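Probable Zn binding protein (Lactobacillus acidophilus, PDB 3Q69) is a putative mucus-binding protein that probably contributes to adhesion to mucus, this chain being a single Muc B2-like (MucBP) domain of it. Local coordinates at residues R7-Q13 and F90-R96; T14-E20 and E97-S103; T59-S65 and P76-P80. All coordinates share one frame. Residues are numbered along the deposited sequence.

Interaction 1: R7-Q13 and F90-R96; sequences RTQVVTQ and FLDKQNR
This contact shows how a loop is drawn into parallel pairing at the centre of a mixed sheet: F90-R96, the connection leading into strand 96-104, runs beside the middle of strand 2-19, the two directions only 12° apart. R7-Q13 is extended throughout (phi -143 to -114°, psi 121 to 154°), whereas F90 (-57/-43°), L91 (-82/23°) and Q94 (-137/23°) bend the partner. The gap therefore closes in steps, from 7.0 Å between Q9 CA and F90 CA to 5.0 Å between T12 CA and N95 CA and 4.6 Å between Q13 CA and R96 CA, the single parallel bridge. At the open end, R7 (chi1 p, then t) lays its guanidinium flat on the F90 ring (chi1 t), centres 4.4 Å apart and planes at 5°; R7 CD sits over the ring face, 3.7 Å from its centroid. The guanidinium also makes a cation-pi contact with W50, and R7 NH1 is hydrogen-bonded to Q37. Such a first-to-last parallel pairing is consistent with the ubiquitin-like beta-grasp of the family's clan. Before regular pairing begins, the N95 side chain (chi1 m) substitutes for backbone: T12 N donates to N95 OD1 at 3.1 Å. R96 N then donates to T12 O at 2.9 Å, and a water spans T12 OG1 (2.6 Å) and R96 O (3.0 Å). V11 CG1 packs 3.4 Å from Q94 O, and the R96 guanidinium turns away to D81 in a salt bridge.

Interaction 2: T14-E20 and E97-S103; sequences TIHYRYE and EETVIYS
E97, one residue into strand 96-104, faces T14, their CA atoms 4.6 Å apart, and its extended side chain (chi1 and chi2 t) reaches along the pair so that H16 NE2 donates to E97 OE2 at 2.6 Å; H16 ND1 is held by D28. E98 sets the bonding pattern: E98 N donates to T14 O (3.1 Å) and H16 N to E98 O (2.8 Å), flanking I15, whose CD1 lies 3.5 Å from E98 CG. T99 pairs with H16 on the face shared with T14, R18, E97 and I101, with T99 OG1 3.5 Å from H16 CB. V100 repeats the pattern, V100 N to H16 O at 2.8 Å and R18 N to V100 O at 3.1 Å. Backbone bonds that reach two residues flanking the partner are the signature of parallel strands, here crossing at -24°, and the pairing of the chain's first and last strands at the heart of the sheet is consistent with the beta-grasp of the ubiquitin clan. V100 lies on the other face, with I15, Y17, Y19, E98 and Y102, where it makes apolar contacts: V100 CG2 is 3.9 Å from I15 CG2, and V100 CB 3.8 Å from Y17 CD1. I101 stands opposite R18, its CD1 4.0 Å from R18 CB, while its own NH bonds D74. At Y102 (chi1 m) the amide donates to R18 O (2.9 Å) and the carbonyl accepts from E20 N (3.3 Å); Y102 CE2 meets Y17 CB at 4.0 Å, Y102 CB meets Y19 CD1 at 3.9 Å, and the hydroxyl bonds P66 O. S103 OG (chi1 m) donates to E20 OE2 at 2.7 Å.

Interaction 3: T59-S65 and P76-P80; sequences TFEALPS and PMVGP
T59 begins a short antiparallel association (end-to-end directions 174° apart) in which strand 55-64 meets the start of strand 77-86; T59 CG2 touches P80 CB at 3.8 Å. F60 turns its ring (chi1 m) away from this partner, under the sheet of strands 2-19 and 96-104, while F60 O receives a CA-H...O contact from P80 CA at 3.4 Å. E61 (-54/159°) and A62 (-56/137°) break the strand. Opposite them lie G79, with phi +72°, and the cis peptide preceding P80; A62 CB fills the space between P80 CD (4.1 Å) and the SE atom of M77, a selenomethionine, at 3.6 Å. L63 (-123/97°) restores pairing as a hydrogen-bonded pair with V78, CA atoms 5.0 Å apart: L63 N donates to V78 O at 2.7 Å, and V78 N to L63 O at 3.0 Å. The side chains of L63 and V78, both chi1 t, lie on one face and pack against I15 of strand 2-19. P64 and M77 form the next, non-hydrogen-bonded pair on the other face, CA atoms 4.1 Å apart. S65 N donates to P76 O at 2.7 Å, and S65 OG bonds K75 O. Proline, having no amide hydrogen, thus costs this two-stranded sheet nothing at P64: the three backbone bonds skip that position, so the short register holds beyond the point where the break at E61-A62 faces the cis peptide before P80.

Overall arrangement
Interactions 1 and 2 are successive stages of one pairing, with centres about 22 Å apart along strand 2-19: where the loop of interaction 1 becomes strand, R96 O and T14 N, 2.9 Å apart, probably form the hydrogen bond that passes the register on. Interaction 3, nested in sequence within both, belongs to the two-stranded sheet beneath. Its centre is about 13 Å from that of interaction 2, where Y17 OH lies 3.3 Å from L63 CD2 and I15 CD1 3.8 Å from V78 CG1. Towards interaction 1, about 19 Å between centres, F60 wedges under the junction, F60 CE2 being 3.4 Å from R96 CG. The packing of F60, L63 and V78 on the first and last strands holds the two sheets of the elongated domain together.

Interaction 1: R7-Q13 and F90-R96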
loop_
_atom_site.group_PDB
_atom_site.type_symbol
_atom_site.label_atom_id
_atom_site.label_comp_id
_atom_site.label_asym_id
_atom_site.label_seq_id
_atom_site.Cartn_x
_atom_site.Cartn_y
_atom_site.Cartn_z
ATOM N N ARG A 7 -3.844 -3.916 16.546
ATOM C CA ARG A 7 -3.136 -4.673 15.524
ATOM C C ARG A 7 -2.898 -3.758 14.331
ATOM O O ARG A 7 -3.708 -2.885 14.029
ATOM C CB ARG A 7 -3.922 -5.938 15.118
ATOM C CG ARG A 7 -5.356 -5.697 14.657
ATOM C CD ARG A 7 -6.003 -6.986 14.176
ATOM N NE ARG A 7 -7.427 -6.834 13.920
ATOM C CZ ARG A 7 -8.214 -7.785 13.426
ATOM N NH1 ARG A 7 -9.501 -7.533 13.220
ATOM N NH2 ARG A 7 -7.736 -8.986 13.158
ATOM N N THR A 8 -1.768 -3.964 13.662
ATOM C CA THR A 8 -1.384 -3.142 12.524
ATOM C C THR A 8 -1.125 -3.897 11.228
ATOM O O THR A 8 -0.530 -4.962 11.210
ATOM C CB THR A 8 -0.123 -2.341 12.856
ATOM O OG1 THR A 8 -0.364 -1.529 14.013
ATOM C CG2 THR A 8 0.267 -1.448 11.680
ATOM N N GLN A 9 -1.596 -3.315 10.142
ATOM C CA GLN A 9 -1.418 -3.848 8.807
ATOM C C GLN A 9 -0.727 -2.731 8.039
ATOM O O GLN A 9 -1.157 -1.587 8.086
ATOM C CB GLN A 9 -2.775 -4.157 8.165
ATOM C CG GLN A 9 -2.713 -4.480 6.662
ATOM C CD GLN A 9 -1.949 -5.764 6.350
ATOM O OE1 GLN A 9 -2.387 -6.876 6.696
ATOM N NE2 GLN A 9 -0.794 -5.614 5.692
ATOM N N VAL A 10 0.358 -3.062 7.351
ATOM C CA VAL A 10 1.089 -2.089 6.563
ATOM C C VAL A 10 1.020 -2.489 5.097
ATOM O O VAL A 10 1.387 -3.601 4.756
ATOM C CB VAL A 10 2.576 -2.032 6.993
ATOM C CG1 VAL A 10 3.288 -0.910 6.264
ATOM C CG2 VAL A 10 2.678 -1.858 8.506
ATOM N N VAL A 11 0.546 -1.586 4.244
ATOM C CA VAL A 11 0.466 -1.856 2.823
ATOM C C VAL A 11 1.418 -0.925 2.102
ATOM O O VAL A 11 1.384 0.280 2.304
ATOM C CB VAL A 11 -0.935 -1.616 2.273
ATOM C CG1 VAL A 11 -0.984 -2.079 0.826
ATOM C CG2 VAL A 11 -1.969 -2.358 3.119
ATOM N N THR A 12 2.264 -1.474 1.246
ATOM C CA THR A 12 3.203 -0.629 0.554
ATOM C C THR A 12 3.015 -0.667 -0.948
ATOM O O THR A 12 2.531 -1.632 -1.504
ATOM C CB THR A 12 4.643 -1.051 0.897
ATOM O OG1 THR A 12 4.983 -2.219 0.147
ATOM C CG2 THR A 12 4.751 -1.384 2.385
ATOM N N GLN A 13 3.420 0.412 -1.597
ATOM C CA GLN A 13 3.347 0.536 -3.042
ATOM C C GLN A 13 4.771 0.683 -3.566
ATOM O O GLN A 13 5.485 1.596 -3.173
ATOM C CB GLN A 13 2.531 1.768 -3.430
ATOM C CG GLN A 13 2.444 1.978 -4.931
ATOM C CD GLN A 13 1.847 3.308 -5.300
ATOM O OE1 GLN A 13 2.368 4.363 -4.939
ATOM N NE2 GLN A 13 0.751 3.272 -6.025
ATOM N N PHE A 90 -8.305 -8.576 8.006
ATOM C CA PHE A 90 -7.191 -7.763 8.482
ATOM C C PHE A 90 -5.805 -8.308 8.146
ATOM O O PHE A 90 -4.916 -7.562 7.715
ATOM C CB PHE A 90 -7.288 -7.547 9.997
ATOM C CG PHE A 90 -6.415 -6.434 10.495
ATOM C CD1 PHE A 90 -5.055 -6.653 10.744
ATOM C CD2 PHE A 90 -6.935 -5.160 10.671
ATOM C CE1 PHE A 90 -4.231 -5.620 11.143
ATOM C CE2 PHE A 90 -6.108 -4.096 11.076
ATOM C CZ PHE A 90 -4.756 -4.333 11.314
ATOM N N LEU A 91 -5.628 -9.614 8.312
ATOM C CA LEU A 91 -4.326 -10.253 8.085
ATOM C C LEU A 91 -3.969 -10.595 6.642
ATOM O O LEU A 91 -3.138 -11.477 6.408
ATOM C CB LEU A 91 -4.224 -11.544 8.913
ATOM C CG LEU A 91 -4.474 -11.466 10.419
ATOM C CD1 LEU A 91 -4.896 -12.834 10.945
ATOM C CD2 LEU A 91 -3.211 -10.975 11.125
ATOM N N ASP A 92 -4.573 -9.917 5.672
ATOM C CA ASP A 92 -4.282 -10.216 4.276
ATOM C C ASP A 92 -3.472 -9.137 3.561
ATOM O O ASP A 92 -3.906 -8.005 3.432
ATOM C CB ASP A 92 -5.588 -10.474 3.527
ATOM C CG ASP A 92 -6.331 -11.695 4.053
ATOM O OD1 ASP A 92 -5.739 -12.792 4.071
ATOM O OD2 ASP A 92 -7.508 -11.563 4.447
ATOM N N LYS A 93 -2.290 -9.516 3.088
ATOM C CA LYS A 93 -1.375 -8.613 2.383
ATOM C C LYS A 93 -2.022 -8.043 1.121
ATOM O O LYS A 93 -2.686 -8.767 0.382
ATOM C CB LYS A 93 -0.092 -9.369 2.006
ATOM C CG LYS A 93 0.689 -9.933 3.182
ATOM C CD LYS A 93 1.933 -10.679 2.710
ATOM C CE LYS A 93 2.901 -10.965 3.862
ATOM N NZ LYS A 93 3.195 -9.716 4.632
ATOM N N GLN A 94 -1.800 -6.754 0.871
ATOM C CA GLN A 94 -2.383 -6.064 -0.280
ATOM C C GLN A 94 -1.390 -5.146 -0.974
ATOM O O GLN A 94 -1.783 -4.206 -1.665
ATOM C CB GLN A 94 -3.568 -5.217 0.176
ATOM C CG GLN A 94 -4.545 -5.937 1.045
ATOM C CD GLN A 94 -5.812 -5.109 1.273
ATOM O OE1 GLN A 94 -6.475 -4.703 0.316
ATOM N NE2 GLN A 94 -6.139 -4.842 2.539
ATOM N N ASN A 95 -0.104 -5.418 -0.792
ATOM C CA ASN A 95 0.917 -4.575 -1.380
ATOM C C ASN A 95 0.770 -4.423 -2.897
ATOM O O ASN A 95 0.399 -5.352 -3.586
ATOM C CB ASN A 95 2.294 -5.126 -1.018
ATOM C CG ASN A 95 2.446 -5.366 0.472
ATOM O OD1 ASN A 95 1.964 -4.585 1.286
ATOM N ND2 ASN A 95 3.139 -6.441 0.836
ATOM N N ARG A 96 1.062 -3.235 -3.402
ATOM C CA ARG A 96 0.967 -2.960 -4.826
ATOM C C ARG A 96 2.387 -2.882 -5.369
ATOM O O ARG A 96 3.328 -2.485 -4.654
ATOM C CB ARG A 96 0.287 -1.611 -5.094
ATOM C CG ARG A 96 -0.699 -1.121 -4.021
ATOM C CD ARG A 96 -1.820 -2.090 -3.785
ATOM N NE ARG A 96 -3.120 -1.539 -4.129
ATOM C CZ ARG A 96 -4.268 -2.040 -3.683
ATOM N NH1 ARG A 96 -4.258 -3.091 -2.873
ATOM N NH2 ARG A 96 -5.429 -1.511 -4.059
HETATM O O HOH W 1 5.284 -2.717 -2.376
#

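Interaction 2: T14-E20 and E97-S103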
loop_
_atom_site.group_PDB
_atom_site.type_symbol
_atom_site.label_atom_id
_atom_site.label_comp_id
_atom_site.label_asym_id
_atom_site.label_seq_id
_atom_site.Cartn_x
_atom_site.Cartn_y
_atom_site.Cartn_z
ATOM N N THR A 14 5.178 -0.233 -4.438
ATOM C CA THR A 14 6.516 -0.205 -5.021
ATOM C C THR A 14 6.430 -0.022 -6.526
ATOM O O THR A 14 5.918 -0.874 -7.237
ATOM C CB THR A 14 7.292 -1.501 -4.728
ATOM O OG1 THR A 14 7.446 -1.657 -3.315
ATOM C CG2 THR A 14 8.657 -1.461 -5.378
ATOM N N ILE A 15 6.947 1.105 -6.998
ATOM C CA ILE A 15 6.952 1.437 -8.413
ATOM C C ILE A 15 8.355 1.318 -9.015
ATOM O O ILE A 15 9.291 1.984 -8.568
ATOM C CB ILE A 15 6.436 2.873 -8.639
ATOM C CG1 ILE A 15 5.052 3.035 -8.021
ATOM C CG2 ILE A 15 6.371 3.177 -10.134
ATOM C CD1 ILE A 15 4.007 2.165 -8.645
ATOM N N HIS A 16 8.486 0.476 -10.037
ATOM C CA HIS A 16 9.764 0.262 -10.704
ATOM C C HIS A 16 9.817 1.106 -11.970
ATOM O O HIS A 16 8.792 1.316 -12.640
ATOM C CB HIS A 16 9.939 -1.216 -11.064
ATOM C CG HIS A 16 10.026 -2.123 -9.874
ATOM N ND1 HIS A 16 11.033 -2.034 -8.943
ATOM C CD2 HIS A 16 9.228 -3.145 -9.479
ATOM C CE1 HIS A 16 10.855 -2.968 -8.017
ATOM N NE2 HIS A 16 9.771 -3.651 -8.321
ATOM N N TYR A 17 11.011 1.595 -12.292
ATOM C CA TYR A 17 11.206 2.410 -13.481
ATOM C C TYR A 17 12.326 1.786 -14.304
ATOM O O TYR A 17 13.470 1.751 -13.878
ATOM C CB TYR A 17 11.563 3.842 -13.079
ATOM C CG TYR A 17 10.486 4.512 -12.254
ATOM C CD1 TYR A 17 9.308 4.945 -12.839
ATOM C CD2 TYR A 17 10.630 4.672 -10.877
ATOM C CE1 TYR A 17 8.298 5.517 -12.079
ATOM C CE2 TYR A 17 9.622 5.246 -10.104
ATOM C CZ TYR A 17 8.460 5.666 -10.718
ATOM O OH TYR A 17 7.451 6.240 -9.982
ATOM N N ARG A 18 11.975 1.276 -15.477
ATOM C CA ARG A 18 12.939 0.638 -16.360
ATOM C C ARG A 18 12.767 1.055 -17.818
ATOM O O ARG A 18 11.729 1.604 -18.214
ATOM C CB ARG A 18 12.806 -0.880 -16.250
ATOM C CG ARG A 18 13.180 -1.427 -14.887
ATOM C CD ARG A 18 13.208 -2.940 -14.895
ATOM N NE ARG A 18 13.939 -3.479 -13.758
ATOM C CZ ARG A 18 14.246 -4.765 -13.610
ATOM N NH1 ARG A 18 13.879 -5.650 -14.533
ATOM N NH2 ARG A 18 14.934 -5.164 -12.544
ATOM N N TYR A 19 13.803 0.799 -18.613
ATOM C CA TYR A 19 13.762 1.097 -20.040
ATOM C C TYR A 19 13.274 -0.198 -20.678
ATOM O O TYR A 19 13.268 -1.243 -20.025
ATOM C CB TYR A 19 15.160 1.434 -20.555
ATOM C CG TYR A 19 15.675 2.789 -20.112
ATOM C CD1 TYR A 19 15.214 3.970 -20.711
ATOM C CD2 TYR A 19 16.618 2.895 -19.094
ATOM C CE1 TYR A 19 15.686 5.215 -20.301
ATOM C CE2 TYR A 19 17.097 4.142 -18.679
ATOM C CZ TYR A 19 16.631 5.290 -19.282
ATOM O OH TYR A 19 17.100 6.522 -18.871
ATOM N N GLU A 20 12.857 -0.138 -21.938
ATOM C CA GLU A 20 12.373 -1.331 -22.627
ATOM C C GLU A 20 13.360 -2.490 -22.554
ATOM O O GLU A 20 12.955 -3.649 -22.494
ATOM C CB GLU A 20 12.079 -1.025 -24.090
ATOM C CG GLU A 20 10.946 -0.043 -24.301
ATOM C CD GLU A 20 10.621 0.154 -25.770
ATOM O OE1 GLU A 20 11.530 0.558 -26.532
ATOM O OE2 GLU A 20 9.457 -0.100 -26.158
ATOM N N GLU A 97 2.531 -3.247 -6.638
ATOM C CA GLU A 97 3.820 -3.219 -7.299
ATOM C C GLU A 97 3.652 -3.224 -8.808
ATOM O O GLU A 97 2.954 -4.065 -9.362
ATOM C CB GLU A 97 4.680 -4.420 -6.860
ATOM C CG GLU A 97 5.966 -4.611 -7.686
ATOM C CD GLU A 97 6.933 -5.630 -7.090
ATOM O OE1 GLU A 97 6.477 -6.653 -6.535
ATOM O OE2 GLU A 97 8.159 -5.417 -7.195
ATOM N N GLU A 98 4.261 -2.256 -9.476
ATOM C CA GLU A 98 4.207 -2.234 -10.924
ATOM C C GLU A 98 5.446 -1.582 -11.520
ATOM O O GLU A 98 6.267 -0.974 -10.820
ATOM C CB GLU A 98 2.916 -1.556 -11.424
ATOM C CG GLU A 98 2.567 -0.164 -10.869
ATOM C CD GLU A 98 1.271 0.388 -11.478
ATOM O OE1 GLU A 98 1.206 0.612 -12.717
ATOM O OE2 GLU A 98 0.304 0.595 -10.713
ATOM N N THR A 99 5.596 -1.728 -12.825
ATOM C CA THR A 99 6.735 -1.152 -13.494
ATOM C C THR A 99 6.280 -0.198 -14.580
ATOM O O THR A 99 5.326 -0.468 -15.302
ATOM C CB THR A 99 7.594 -2.257 -14.126
ATOM O OG1 THR A 99 7.940 -3.230 -13.127
ATOM C CG2 THR A 99 8.859 -1.674 -14.729
ATOM N N VAL A 100 6.980 0.924 -14.676
ATOM C CA VAL A 100 6.717 1.918 -15.690
ATOM C C VAL A 100 7.839 1.725 -16.704
ATOM O O VAL A 100 9.012 1.717 -16.328
ATOM C CB VAL A 100 6.774 3.336 -15.093
ATOM C CG1 VAL A 100 6.458 4.382 -16.175
ATOM C CG2 VAL A 100 5.762 3.447 -13.945
ATOM N N ILE A 101 7.491 1.588 -17.982
ATOM C CA ILE A 101 8.499 1.373 -19.021
ATOM C C ILE A 101 8.730 2.606 -19.905
ATOM O O ILE A 101 7.786 3.253 -20.368
ATOM C CB ILE A 101 8.101 0.160 -19.907
ATOM C CG1 ILE A 101 8.116 -1.111 -19.059
ATOM C CG2 ILE A 101 9.035 0.023 -21.101
ATOM C CD1 ILE A 101 9.492 -1.439 -18.474
ATOM N N TYR A 102 9.997 2.918 -20.153
ATOM C CA TYR A 102 10.339 4.074 -20.982
ATOM C C TYR A 102 10.756 3.651 -22.387
ATOM O O TYR A 102 11.637 2.816 -22.555
ATOM C CB TYR A 102 11.460 4.887 -20.325
ATOM C CG TYR A 102 11.052 5.564 -19.035
ATOM C CD1 TYR A 102 10.439 6.816 -19.050
ATOM C CD2 TYR A 102 11.259 4.944 -17.796
ATOM C CE1 TYR A 102 10.039 7.441 -17.865
ATOM C CE2 TYR A 102 10.871 5.554 -16.622
ATOM C CZ TYR A 102 10.256 6.804 -16.656
ATOM O OH TYR A 102 9.839 7.396 -15.476
ATOM N N SER A 103 10.092 4.218 -23.389
ATOM C CA SER A 103 10.388 3.932 -24.786
ATOM C C SER A 103 10.955 5.173 -25.483
ATOM O O SER A 103 10.348 6.249 -25.428
ATOM C CB SER A 103 9.112 3.509 -25.511
ATOM O OG SER A 103 8.625 2.266 -25.044
#

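Interaction 3: T59-S65 and P76-P80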
loop_
_atom_site.group_PDB
_atom_site.type_symbol
_atom_site.label_atom_id
_atom_site.label_comp_id
_atom_site.label_asym_id
_atom_site.label_seq_id
_atom_site.Cartn_x
_atom_site.Cartn_y
_atom_site.Cartn_z
ATOM N N THR A 59 -5.336 6.322 0.758
ATOM C CA THR A 59 -4.944 6.384 -0.634
ATOM C C THR A 59 -3.479 6.619 -0.894
ATOM O O THR A 59 -2.854 7.473 -0.270
ATOM C CB THR A 59 -5.713 7.512 -1.378
ATOM O OG1 THR A 59 -7.116 7.225 -1.356
ATOM C CG2 THR A 59 -5.226 7.628 -2.820
ATOM N N PHE A 60 -2.948 5.846 -1.828
ATOM C CA PHE A 60 -1.578 5.995 -2.287
ATOM C C PHE A 60 -1.776 7.113 -3.317
ATOM O O PHE A 60 -2.320 6.861 -4.394
ATOM C CB PHE A 60 -1.131 4.741 -3.026
ATOM C CG PHE A 60 -0.697 3.611 -2.132
ATOM C CD1 PHE A 60 0.379 3.758 -1.251
ATOM C CD2 PHE A 60 -1.288 2.356 -2.262
ATOM C CE1 PHE A 60 0.862 2.655 -0.511
ATOM C CE2 PHE A 60 -0.818 1.261 -1.537
ATOM C CZ PHE A 60 0.266 1.414 -0.661
ATOM N N GLU A 61 -1.377 8.338 -2.990
ATOM C CA GLU A 61 -1.562 9.466 -3.910
ATOM C C GLU A 61 -0.984 9.260 -5.313
ATOM O O GLU A 61 -0.085 8.435 -5.522
ATOM C CB GLU A 61 -0.951 10.739 -3.309
ATOM C CG GLU A 61 -1.455 11.082 -1.896
ATOM C CD GLU A 61 -2.963 11.299 -1.844
ATOM O OE1 GLU A 61 -3.489 12.078 -2.678
ATOM O OE2 GLU A 61 -3.620 10.694 -0.966
ATOM N N ALA A 62 -1.501 10.040 -6.262
ATOM C CA ALA A 62 -1.045 9.981 -7.646
ATOM C C ALA A 62 0.460 10.220 -7.648
ATOM O O ALA A 62 0.951 11.103 -6.950
ATOM C CB ALA A 62 -1.751 11.036 -8.478
ATOM N N LEU A 63 1.183 9.429 -8.433
ATOM C CA LEU A 63 2.634 9.524 -8.503
ATOM C C LEU A 63 3.082 9.778 -9.941
ATOM O O LEU A 63 3.185 8.849 -10.749
ATOM C CB LEU A 63 3.259 8.220 -7.998
ATOM C CG LEU A 63 4.779 8.212 -7.842
ATOM C CD1 LEU A 63 5.159 9.108 -6.665
ATOM C CD2 LEU A 63 5.264 6.786 -7.618
ATOM N N PRO A 64 3.326 11.047 -10.293
ATOM C CA PRO A 64 3.762 11.373 -11.653
ATOM C C PRO A 64 5.086 10.667 -11.956
ATOM O O PRO A 64 6.012 10.690 -11.152
ATOM C CB PRO A 64 3.916 12.892 -11.609
ATOM C CG PRO A 64 2.948 13.315 -10.575
ATOM C CD PRO A 64 3.160 12.271 -9.495
ATOM N N SER A 65 5.176 10.041 -13.120
ATOM C CA SER A 65 6.401 9.337 -13.494
ATOM C C SER A 65 7.529 10.314 -13.844
ATOM O O SER A 65 7.291 11.369 -14.448
ATOM C CB SER A 65 6.128 8.433 -14.691
ATOM O OG SER A 65 5.302 7.346 -14.334
ATOM N N PRO A 76 2.530 7.755 -17.712
ATOM C CA PRO A 76 2.964 9.084 -17.271
ATOM C C PRO A 76 2.691 9.355 -15.792
ATOM O O PRO A 76 3.359 10.174 -15.165
ATOM C CB PRO A 76 2.187 10.023 -18.195
ATOM C CG PRO A 76 0.934 9.246 -18.474
ATOM C CD PRO A 76 1.461 7.867 -18.722
HETATM N N MSE A 77 1.699 8.670 -15.238
HETATM C CA MSE A 77 1.362 8.838 -13.839
HETATM C C MSE A 77 0.667 7.597 -13.270
HETATM O O MSE A 77 -0.228 7.014 -13.883
HETATM C CB MSE A 77 0.453 10.046 -13.656
HETATM C CG MSE A 77 0.058 10.266 -12.219
HETATM SE SE MSE A 77 -1.295 11.653 -12.029
HETATM C CE MSE A 77 -2.864 10.528 -12.074
ATOM N N VAL A 78 1.071 7.220 -12.067
ATOM C CA VAL A 78 0.502 6.067 -11.393
ATOM C C VAL A 78 -0.449 6.483 -10.281
ATOM O O VAL A 78 -0.270 7.528 -9.668
ATOM C CB VAL A 78 1.624 5.184 -10.805
ATOM C CG1 VAL A 78 1.033 4.105 -9.904
ATOM C CG2 VAL A 78 2.422 4.566 -11.952
ATOM N N GLY A 79 -1.456 5.654 -10.019
ATOM C CA GLY A 79 -2.420 5.962 -8.976
ATOM C C GLY A 79 -3.329 7.084 -9.412
ATOM O O GLY A 79 -3.314 7.433 -10.588
ATOM N N PRO A 80 -4.145 7.660 -8.514
ATOM C CA PRO A 80 -4.258 7.313 -7.090
ATOM C C PRO A 80 -4.792 5.886 -6.906
ATOM O O PRO A 80 -5.462 5.331 -7.798
ATOM C CB PRO A 80 -5.233 8.361 -6.553
ATOM C CG PRO A 80 -6.096 8.655 -7.732
ATOM C CD PRO A 80 -5.090 8.735 -8.865
#